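Local coordinates for protein geranylgeranyl pyrophosphate synthase (Corynebacterium glutamicum, PDB 3LMD) that probably builds long-chain isoprenyl diphosphates by adding isopentenyl units to an allylic diphosphate in a magnesium-dependent reaction, at residues 49-54 against 104-109; 218-223 against 328-333; 270-275 against 305-310. All coordinates share one frame; numbering follows the deposited sequence.

Contact 1 of 3, residues 49-54 against 104-109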
loop_
_atom_site.group_PDB
_atom_site.type_symbol
_atom_site.label_atom_id
_atom_site.label_comp_id
_atom_site.label_asym_id
_atom_site.label_seq_id
_atom_site.Cartn_x
_atom_site.Cartn_y
_atom_site.Cartn_z
ATOM N N GLU A 49 4.568 11.643 -19.231
ATOM C CA GLU A 49 5.095 12.829 -18.533
ATOM C C GLU A 49 4.572 12.876 -17.110
ATOM O O GLU A 49 5.333 13.129 -16.174
ATOM C CB GLU A 49 4.728 14.143 -19.265
ATOM C CG GLU A 49 5.771 14.418 -20.356
ATOM C CD GLU A 49 5.336 15.420 -21.416
ATOM O OE1 GLU A 49 4.281 16.076 -21.250
ATOM O OE2 GLU A 49 6.077 15.528 -22.423
ATOM N N LEU A 50 3.279 12.652 -16.953
ATOM C CA LEU A 50 2.659 12.782 -15.630
ATOM C C LEU A 50 3.107 11.611 -14.736
ATOM O O LEU A 50 3.390 11.784 -13.546
ATOM C CB LEU A 50 1.130 12.906 -15.741
ATOM C CG LEU A 50 0.372 12.933 -14.408
ATOM C CD1 LEU A 50 0.889 14.080 -13.481
ATOM C CD2 LEU A 50 -1.138 13.023 -14.587
ATOM N N LEU A 51 3.189 10.422 -15.321
ATOM C CA LEU A 51 3.718 9.290 -14.598
ATOM C C LEU A 51 5.137 9.579 -14.110
ATOM O O LEU A 51 5.460 9.367 -12.932
ATOM C CB LEU A 51 3.670 8.041 -15.493
ATOM C CG LEU A 51 4.341 6.810 -14.908
ATOM C CD1 LEU A 51 3.496 6.314 -13.722
ATOM C CD2 LEU A 51 4.436 5.710 -16.014
ATOM N N HIS A 52 6.010 10.050 -14.995
ATOM C CA HIS A 52 7.399 10.318 -14.567
ATOM C C HIS A 52 7.402 11.388 -13.483
ATOM O O HIS A 52 8.151 11.304 -12.504
ATOM C CB HIS A 52 8.260 10.827 -15.760
ATOM C CG HIS A 52 9.568 11.411 -15.326
ATOM N ND1 HIS A 52 10.605 10.632 -14.859
ATOM C CD2 HIS A 52 9.995 12.697 -15.248
ATOM C CE1 HIS A 52 11.622 11.412 -14.524
ATOM N NE2 HIS A 52 11.270 12.671 -14.739
ATOM N N THR A 53 6.562 12.403 -13.624
ATOM C CA THR A 53 6.491 13.394 -12.543
ATOM C C THR A 53 6.160 12.726 -11.194
ATOM O O THR A 53 6.802 12.986 -10.181
ATOM C CB THR A 53 5.466 14.490 -12.882
ATOM O OG1 THR A 53 6.007 15.305 -13.944
ATOM C CG2 THR A 53 5.179 15.357 -11.694
ATOM N N GLU A 54 5.139 11.877 -11.173
ATOM C CA GLU A 54 4.763 11.220 -9.913
ATOM C C GLU A 54 5.883 10.333 -9.387
ATOM O O GLU A 54 6.202 10.363 -8.201
ATOM C CB GLU A 54 3.491 10.366 -10.122
ATOM C CG GLU A 54 2.247 11.185 -10.318
ATOM C CD GLU A 54 1.757 11.807 -8.992
ATOM O OE1 GLU A 54 2.381 11.581 -7.946
ATOM O OE2 GLU A 54 0.751 12.530 -8.992
ATOM N N VAL A 104 -3.887 4.046 -13.083
ATOM C CA VAL A 104 -3.854 2.608 -13.393
ATOM C C VAL A 104 -2.418 2.119 -13.494
ATOM O O VAL A 104 -2.055 1.072 -12.923
ATOM C CB VAL A 104 -4.636 2.276 -14.678
ATOM C CG1 VAL A 104 -4.418 0.796 -15.105
ATOM C CG2 VAL A 104 -6.128 2.570 -14.439
ATOM N N GLU A 105 -1.590 2.845 -14.226
ATOM C CA GLU A 105 -0.206 2.391 -14.391
ATOM C C GLU A 105 0.611 2.400 -13.102
ATOM O O GLU A 105 1.440 1.509 -12.889
ATOM C CB GLU A 105 0.519 3.171 -15.493
ATOM C CG GLU A 105 1.927 2.658 -15.724
ATOM C CD GLU A 105 1.986 1.302 -16.445
ATOM O OE1 GLU A 105 0.942 0.687 -16.711
ATOM O OE2 GLU A 105 3.105 0.852 -16.784
ATOM N N ILE A 106 0.382 3.399 -12.244
ATOM C CA ILE A 106 1.096 3.468 -10.959
ATOM C C ILE A 106 0.702 2.292 -10.097
ATOM O O ILE A 106 1.518 1.713 -9.372
ATOM C CB ILE A 106 0.744 4.777 -10.201
ATOM C CG1 ILE A 106 1.469 5.981 -10.862
ATOM C CG2 ILE A 106 1.164 4.638 -8.727
ATOM C CD1 ILE A 106 0.978 7.380 -10.296
ATOM N N THR A 107 -0.574 1.944 -10.155
ATOM C CA THR A 107 -1.060 0.793 -9.375
ATOM C C THR A 107 -0.441 -0.499 -9.856
ATOM O O THR A 107 -0.017 -1.343 -9.041
ATOM C CB THR A 107 -2.589 0.710 -9.447
ATOM O OG1 THR A 107 -3.130 1.901 -8.851
ATOM C CG2 THR A 107 -3.111 -0.529 -8.671
ATOM N N HIS A 108 -0.360 -0.638 -11.179
ATOM C CA HIS A 108 0.351 -1.756 -11.780
ATOM C C HIS A 108 1.778 -1.843 -11.271
ATOM O O HIS A 108 2.227 -2.918 -10.867
ATOM C CB HIS A 108 0.325 -1.636 -13.330
ATOM C CG HIS A 108 1.225 -2.595 -14.022
ATOM N ND1 HIS A 108 1.137 -3.964 -13.836
ATOM C CD2 HIS A 108 2.235 -2.393 -14.905
ATOM C CE1 HIS A 108 2.062 -4.560 -14.578
ATOM N NE2 HIS A 108 2.743 -3.629 -15.227
ATOM N N LEU A 109 2.521 -0.731 -11.315
ATOM C CA LEU A 109 3.912 -0.737 -10.864
ATOM C C LEU A 109 4.037 -1.065 -9.366
ATOM O O LEU A 109 4.922 -1.840 -8.967
ATOM C CB LEU A 109 4.603 0.613 -11.188
ATOM C CG LEU A 109 4.666 0.894 -12.698
ATOM C CD1 LEU A 109 5.211 2.325 -13.000
ATOM C CD2 LEU A 109 5.518 -0.200 -13.408
#

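Contact 2 of 3, residues 218-223 against 328-333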
loop_
_atom_site.group_PDB
_atom_site.type_symbol
_atom_site.label_atom_id
_atom_site.label_comp_id
_atom_site.label_asym_id
_atom_site.label_seq_id
_atom_site.Cartn_x
_atom_site.Cartn_y
_atom_site.Cartn_z
ATOM N N ALA A 218 -21.404 6.635 -22.168
ATOM C CA ALA A 218 -22.647 6.041 -21.645
ATOM C C ALA A 218 -22.347 4.825 -20.755
ATOM O O ALA A 218 -21.396 4.098 -21.019
ATOM C CB ALA A 218 -23.588 5.629 -22.808
ATOM N N PRO A 219 -23.148 4.626 -19.697
ATOM C CA PRO A 219 -23.012 3.540 -18.706
ATOM C C PRO A 219 -22.819 2.154 -19.335
ATOM O O PRO A 219 -21.961 1.388 -18.882
ATOM C CB PRO A 219 -24.331 3.589 -17.933
ATOM C CG PRO A 219 -24.766 5.039 -18.024
ATOM C CD PRO A 219 -24.266 5.544 -19.371
ATOM N N GLU A 220 -23.599 1.846 -20.366
ATOM C CA GLU A 220 -23.512 0.566 -21.056
ATOM C C GLU A 220 -22.157 0.410 -21.739
ATOM O O GLU A 220 -21.613 -0.686 -21.808
ATOM C CB GLU A 220 -24.651 0.413 -22.083
ATOM C CG GLU A 220 -26.039 0.207 -21.434
ATOM C CD GLU A 220 -26.139 -1.081 -20.600
ATOM O OE1 GLU A 220 -26.460 -0.992 -19.394
ATOM O OE2 GLU A 220 -25.884 -2.179 -21.143
ATOM N N HIS A 221 -21.615 1.511 -22.241
ATOM C CA HIS A 221 -20.350 1.452 -22.938
ATOM C C HIS A 221 -19.213 1.343 -21.934
ATOM O O HIS A 221 -18.261 0.611 -22.174
ATOM C CB HIS A 221 -20.157 2.659 -23.857
ATOM C CG HIS A 221 -21.178 2.744 -24.949
ATOM N ND1 HIS A 221 -21.404 3.895 -25.673
ATOM C CD2 HIS A 221 -22.036 1.816 -25.435
ATOM C CE1 HIS A 221 -22.355 3.669 -26.565
ATOM N NE2 HIS A 221 -22.749 2.414 -26.446
ATOM N N ILE A 222 -19.329 2.063 -20.825
ATOM C CA ILE A 222 -18.369 1.935 -19.726
ATOM C C ILE A 222 -18.341 0.477 -19.250
ATOM O O ILE A 222 -17.267 -0.122 -19.089
ATOM C CB ILE A 222 -18.754 2.827 -18.544
ATOM C CG1 ILE A 222 -18.673 4.325 -18.919
ATOM C CG2 ILE A 222 -17.871 2.532 -17.309
ATOM C CD1 ILE A 222 -19.256 5.244 -17.767
ATOM N N ASP A 223 -19.525 -0.092 -19.037
ATOM C CA ASP A 223 -19.629 -1.472 -18.579
ATOM C C ASP A 223 -19.037 -2.454 -19.601
ATOM O O ASP A 223 -18.346 -3.414 -19.237
ATOM C CB ASP A 223 -21.090 -1.835 -18.276
ATOM C CG ASP A 223 -21.208 -3.120 -17.474
ATOM O OD1 ASP A 223 -20.791 -3.113 -16.300
ATOM O OD2 ASP A 223 -21.695 -4.133 -18.029
ATOM N N LEU A 328 -17.809 -6.310 -27.128
ATOM C CA LEU A 328 -17.659 -5.354 -28.217
ATOM C C LEU A 328 -18.978 -5.143 -28.990
ATOM O O LEU A 328 -19.204 -4.069 -29.562
ATOM C CB LEU A 328 -16.575 -5.809 -29.184
ATOM C CG LEU A 328 -15.141 -5.807 -28.594
ATOM C CD1 LEU A 328 -14.157 -6.237 -29.680
ATOM C CD2 LEU A 328 -14.741 -4.461 -28.005
ATOM N N ASP A 329 -19.829 -6.164 -29.007
ATOM C CA ASP A 329 -21.155 -6.038 -29.603
ATOM C C ASP A 329 -21.906 -4.885 -28.969
ATOM O O ASP A 329 -22.775 -4.303 -29.586
ATOM C CB ASP A 329 -21.990 -7.300 -29.375
ATOM C CG ASP A 329 -21.871 -8.306 -30.503
ATOM O OD1 ASP A 329 -21.391 -7.948 -31.605
ATOM O OD2 ASP A 329 -22.270 -9.471 -30.284
ATOM N N ARG A 330 -21.599 -4.579 -27.714
ATOM C CA ARG A 330 -22.318 -3.532 -27.000
ATOM C C ARG A 330 -21.868 -2.113 -27.370
ATOM O O ARG A 330 -22.483 -1.118 -26.954
ATOM C CB ARG A 330 -22.207 -3.732 -25.486
ATOM C CG ARG A 330 -22.703 -5.102 -24.984
ATOM C CD ARG A 330 -22.266 -5.309 -23.539
ATOM N NE ARG A 330 -23.044 -4.484 -22.614
ATOM C CZ ARG A 330 -22.756 -4.367 -21.327
ATOM N NH1 ARG A 330 -21.701 -5.012 -20.838
ATOM N NH2 ARG A 330 -23.508 -3.613 -20.526
ATOM N N LEU A 331 -20.796 -2.026 -28.148
ATOM C CA LEU A 331 -20.171 -0.744 -28.463
ATOM C C LEU A 331 -20.450 -0.410 -29.921
ATOM O O LEU A 331 -20.589 -1.318 -30.766
ATOM C CB LEU A 331 -18.634 -0.826 -28.273
ATOM C CG LEU A 331 -18.175 -1.108 -26.840
ATOM C CD1 LEU A 331 -16.650 -1.363 -26.792
ATOM C CD2 LEU A 331 -18.561 0.044 -25.910
ATOM N N PRO A 332 -20.485 0.891 -30.227
ATOM C CA PRO A 332 -20.685 1.331 -31.598
ATOM C C PRO A 332 -19.509 0.993 -32.488
ATOM O O PRO A 332 -18.323 1.072 -32.090
ATOM C CB PRO A 332 -20.837 2.855 -31.467
ATOM C CG PRO A 332 -20.134 3.210 -30.248
ATOM C CD PRO A 332 -20.400 2.027 -29.295
ATOM N N ASP A 333 -19.851 0.633 -33.709
ATOM C CA ASP A 333 -18.893 0.297 -34.716
ATOM C C ASP A 333 -17.980 1.502 -34.957
ATOM O O ASP A 333 -18.443 2.655 -34.958
ATOM C CB ASP A 333 -19.664 -0.144 -35.961
ATOM C CG ASP A 333 -20.774 -1.172 -35.613
ATOM O OD1 ASP A 333 -20.858 -1.605 -34.428
ATOM O OD2 ASP A 333 -21.561 -1.551 -36.505
HETATM O O HOH W 1 -25.264 -2.929 -23.518
HETATM O O HOH W 2 -24.634 -2.433 -17.500
HETATM O O HOH W 3 -23.886 1.104 -28.636
#

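Contact 3 of 3, residues 270-275 against 305-310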
loop_
_atom_site.group_PDB
_atom_site.type_symbol
_atom_site.label_atom_id
_atom_site.label_comp_id
_atom_site.label_asym_id
_atom_site.label_seq_id
_atom_site.Cartn_x
_atom_site.Cartn_y
_atom_site.Cartn_z
ATOM N N LEU A 270 -2.870 -28.442 -16.115
ATOM C CA LEU A 270 -3.932 -28.858 -15.210
ATOM C C LEU A 270 -4.985 -29.679 -15.960
ATOM O O LEU A 270 -5.519 -30.642 -15.433
ATOM C CB LEU A 270 -4.616 -27.647 -14.557
ATOM C CG LEU A 270 -3.638 -26.792 -13.719
ATOM C CD1 LEU A 270 -4.326 -25.467 -13.277
ATOM C CD2 LEU A 270 -3.183 -27.614 -12.515
ATOM N N TYR A 271 -5.323 -29.269 -17.170
ATOM C CA TYR A 271 -6.244 -30.084 -17.988
ATOM C C TYR A 271 -5.663 -31.494 -18.267
ATOM O O TYR A 271 -6.375 -32.510 -18.127
ATOM C CB TYR A 271 -6.502 -29.374 -19.306
ATOM C CG TYR A 271 -7.611 -28.341 -19.237
ATOM C CD1 TYR A 271 -8.841 -28.636 -18.649
ATOM C CD2 TYR A 271 -7.439 -27.097 -19.786
ATOM C CE1 TYR A 271 -9.860 -27.686 -18.614
ATOM C CE2 TYR A 271 -8.448 -26.143 -19.748
ATOM C CZ TYR A 271 -9.643 -26.443 -19.166
ATOM O OH TYR A 271 -10.630 -25.480 -19.163
ATOM N N ALA A 272 -4.386 -31.548 -18.638
ATOM C CA ALA A 272 -3.722 -32.837 -18.951
ATOM C C ALA A 272 -3.704 -33.731 -17.721
ATOM O O ALA A 272 -3.962 -34.929 -17.812
ATOM C CB ALA A 272 -2.298 -32.610 -19.483
ATOM N N LEU A 273 -3.434 -33.145 -16.556
ATOM C CA LEU A 273 -3.466 -33.898 -15.277
ATOM C C LEU A 273 -4.811 -34.527 -14.909
ATOM O O LEU A 273 -4.875 -35.404 -14.039
ATOM C CB LEU A 273 -3.022 -32.971 -14.104
ATOM C CG LEU A 273 -1.522 -32.746 -14.016
ATOM C CD1 LEU A 273 -1.205 -31.552 -13.062
ATOM C CD2 LEU A 273 -0.811 -34.024 -13.556
ATOM N N ARG A 274 -5.881 -34.050 -15.534
ATOM C CA ARG A 274 -7.246 -34.501 -15.263
ATOM C C ARG A 274 -7.596 -35.717 -16.143
ATOM O O ARG A 274 -8.549 -36.424 -15.881
ATOM C CB ARG A 274 -8.212 -33.335 -15.552
ATOM C CG ARG A 274 -9.641 -33.458 -15.024
ATOM C CD ARG A 274 -10.484 -32.216 -15.398
ATOM N NE ARG A 274 -10.689 -32.128 -16.847
ATOM C CZ ARG A 274 -11.367 -31.174 -17.487
ATOM N NH1 ARG A 274 -11.945 -30.166 -16.831
ATOM N NH2 ARG A 274 -11.470 -31.240 -18.807
ATOM N N GLU A 275 -6.811 -35.958 -17.181
ATOM C CA GLU A 275 -7.215 -36.954 -18.202
ATOM C C GLU A 275 -7.153 -38.375 -17.720
ATOM O O GLU A 275 -6.184 -38.772 -17.058
ATOM C CB GLU A 275 -6.342 -36.848 -19.448
ATOM C CG GLU A 275 -6.510 -35.581 -20.240
ATOM C CD GLU A 275 -5.535 -35.581 -21.438
ATOM O OE1 GLU A 275 -4.926 -36.643 -21.753
ATOM O OE2 GLU A 275 -5.392 -34.537 -22.036
ATOM N N SER A 305 2.601 -32.570 -24.933
ATOM C CA SER A 305 2.300 -32.487 -26.356
ATOM C C SER A 305 1.501 -33.699 -26.855
ATOM O O SER A 305 0.855 -33.637 -27.902
ATOM C CB SER A 305 3.574 -32.269 -27.205
ATOM O OG SER A 305 4.246 -33.508 -27.418
ATOM N N GLN A 306 1.551 -34.796 -26.106
ATOM C CA GLN A 306 0.791 -36.002 -26.469
ATOM C C GLN A 306 -0.609 -35.969 -25.860
ATOM O O GLN A 306 -1.445 -36.807 -26.201
ATOM C CB GLN A 306 1.548 -37.286 -26.001
ATOM C CG GLN A 306 2.848 -37.502 -26.757
ATOM C CD GLN A 306 3.826 -38.488 -26.054
ATOM O OE1 GLN A 306 3.581 -38.955 -24.945
ATOM N NE2 GLN A 306 4.930 -38.790 -26.720
ATOM N N SER A 307 -0.865 -35.000 -24.968
ATOM C CA SER A 307 -2.104 -34.982 -24.185
ATOM C C SER A 307 -3.116 -34.086 -24.915
ATOM O O SER A 307 -2.821 -33.572 -25.980
ATOM C CB SER A 307 -1.868 -34.385 -22.788
ATOM O OG SER A 307 -1.742 -32.956 -22.910
ATOM N N GLY A 308 -4.285 -33.884 -24.307
ATOM C CA GLY A 308 -5.286 -33.006 -24.898
ATOM C C GLY A 308 -5.248 -31.629 -24.232
ATOM O O GLY A 308 -6.174 -30.821 -24.398
ATOM N N GLY A 309 -4.187 -31.370 -23.478
ATOM C CA GLY A 309 -4.122 -30.158 -22.629
ATOM C C GLY A 309 -4.034 -28.864 -23.413
ATOM O O GLY A 309 -4.642 -27.855 -23.036
ATOM N N ARG A 310 -3.286 -28.884 -24.515
ATOM C CA ARG A 310 -3.166 -27.676 -25.328
ATOM C C ARG A 310 -4.518 -27.297 -25.899
ATOM O O ARG A 310 -4.935 -26.132 -25.825
ATOM C CB ARG A 310 -2.144 -27.853 -26.456
ATOM C CG ARG A 310 -1.982 -26.545 -27.288
ATOM C CD ARG A 310 -1.013 -26.735 -28.448
ATOM N NE ARG A 310 -0.512 -25.424 -28.871
ATOM C CZ ARG A 310 -1.148 -24.650 -29.746
ATOM N NH1 ARG A 310 -0.653 -23.466 -30.081
ATOM N NH2 ARG A 310 -2.280 -25.086 -30.304
#

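Contact 1 of 3, residues 49-54 against 104-109
L51 meets I106 at the closest point of this contact, with 3.5 Å between L51 CD1 and I106 CG1. The two side chains slide past each other in opposite directions, so the methyl lies beside the isoleucine chain. L51 forks over the other helix: CD1 also comes within 4.4 Å of L109 CD1, one turn on from E105, while CD2 rests 4.0 Å from E105 CG. Because CG of L51 is anti to its backbone N (chi1 173°), the fork starts beside the carbonyl carbon. On the next turn of its helix, E54 adds only its aliphatic part, with E54 CB 3.9 Å from I106 CD1, the two side chains crossing at about a right angle. The helices themselves, 34-55 and 95-118, belong to the all-helical fold of the polyprenyl synthetases; the axes of the two segments approach to 10.8 Å at a signed crossing angle of -47°, and every contact within 4.5 Å between 49-54 and 104-109 is between side chains. The carboxylate of E105 turns from the leucine to a salt bridge between its OE2 and R76, leaving its CG as the apolar surface that L51 meets. Around these side chains, L146 of helix 132-157 touches both I106 and L109, and H149 and L153 touch E54. Farther along helix 95-118 lies D115, a calcium ligand in a structure of this protein, its side chain about 10 Å from that of L109.

Contact 2 of 3, residues 218-223 against 328-333
R330 reaches from the turn after helix 309-328 to the first turns of helix 219-246, where it meets E220 and D223. Its CB points toward the helix; the chain then runs extended through CG to CD (chi2 168°) and bends at chi3, which sets NE to one flank of the chain. NE donates to a water that in turn donates to E220 OE2, a bridge beside the direct bond. At the tip, NH2 gives E220 OE2 a nearly straight bond of 2.8 Å (166°), lying in the guanidinium plane but arriving 54° above the carboxylate plane. NH1 and NH2 together hold a single oxygen of D223: NH1 lies 2.9 Å from D223 OD2 and NH2 3.1 Å from the same atom, both on its anti side and from opposite faces of the carboxylate. E220 O lies over one face of the guanidinium. Outside the two segments, E327 forms a further salt bridge with NH1.

Beside this network, P332 CD sits over a face of the H221 ring, 3.9 Å from its centroid, a CH-pi contact, while L331 CD2 packs 3.7 Å from H221 CB. A water joins H221 NE2 to R330 O. The contact thus ties the loop between helices 309-328 and 335-349 to the start of helix 219-246. Placed among E220, D223 and E327, the positive arginine probably offsets their mutual repulsion and favours their ionised state.

Contact 3 of 3, residues 270-275 against 305-310
E275 points its carboxylate at the backbone linking helices 294-306 and 309-328, and OE2 accepts from G308 N at 2.6 Å with an angle of 152°. The bond uses the syn lone pair of OE2, the side of the other oxygen. The side chain is extended beyond CG: chi2 of 178° leaves CD anti to CA, which lets the carboxylate reach the 307-308 backbone. OE2 is also 3.6 Å from S307 CB, so the carboxylate lies against the serine as well as the glycine amide. The other oxygen, OE1, is bonded to T277 OG1, and both ends of the carboxylate therefore have partners.

S307 meets the glutamate with CB, while its OG, set between the backbone N and the carbonyl carbon (chi1 75°), is directed to G309 N. There OG accepts from G309 N at 3.0 Å, an ST turn at the start of helix 309-328, and it is also hydrogen-bonded to L304 O. The same OG comes 3.5 Å from A272 CB. At G309 the backbones draw close, with the CA atoms of A272 and G309 4.6 Å apart; Y271 CB flanks the glycine 4.2 Å from G309 CA, and its ring leads away toward A312 and E316.

S305, within 305-310, is a calcium ligand in a structure of this protein. Taken together, a carboxylate and a serine hydroxyl each accept one of two successive amides, G308 N and G309 N, where the new helix begins, and negative charge there would suit the helix dipole.

The three contacts differ in depth and in chemistry. Contact 1 is buried between helices 34-55 and 95-118 and rests on apolar carbon atoms, including the aliphatic parts of two glutamates. Contact 2 lies at the surface, where an arginine, two acids and bridging waters do the work beside a smaller apolar patch. Contact 3 is partly buried and mixes close backbone packing with a carboxylate-to-amide bond. Helix 309-328 connects the last two: contact 3 includes its start and contact 2 the loop after its end, with centres 37 Å apart. Contacts 1 and 3 lie on opposite sides of the chain's centre, their own centres 40 Å apart, and no two of the contacts touch.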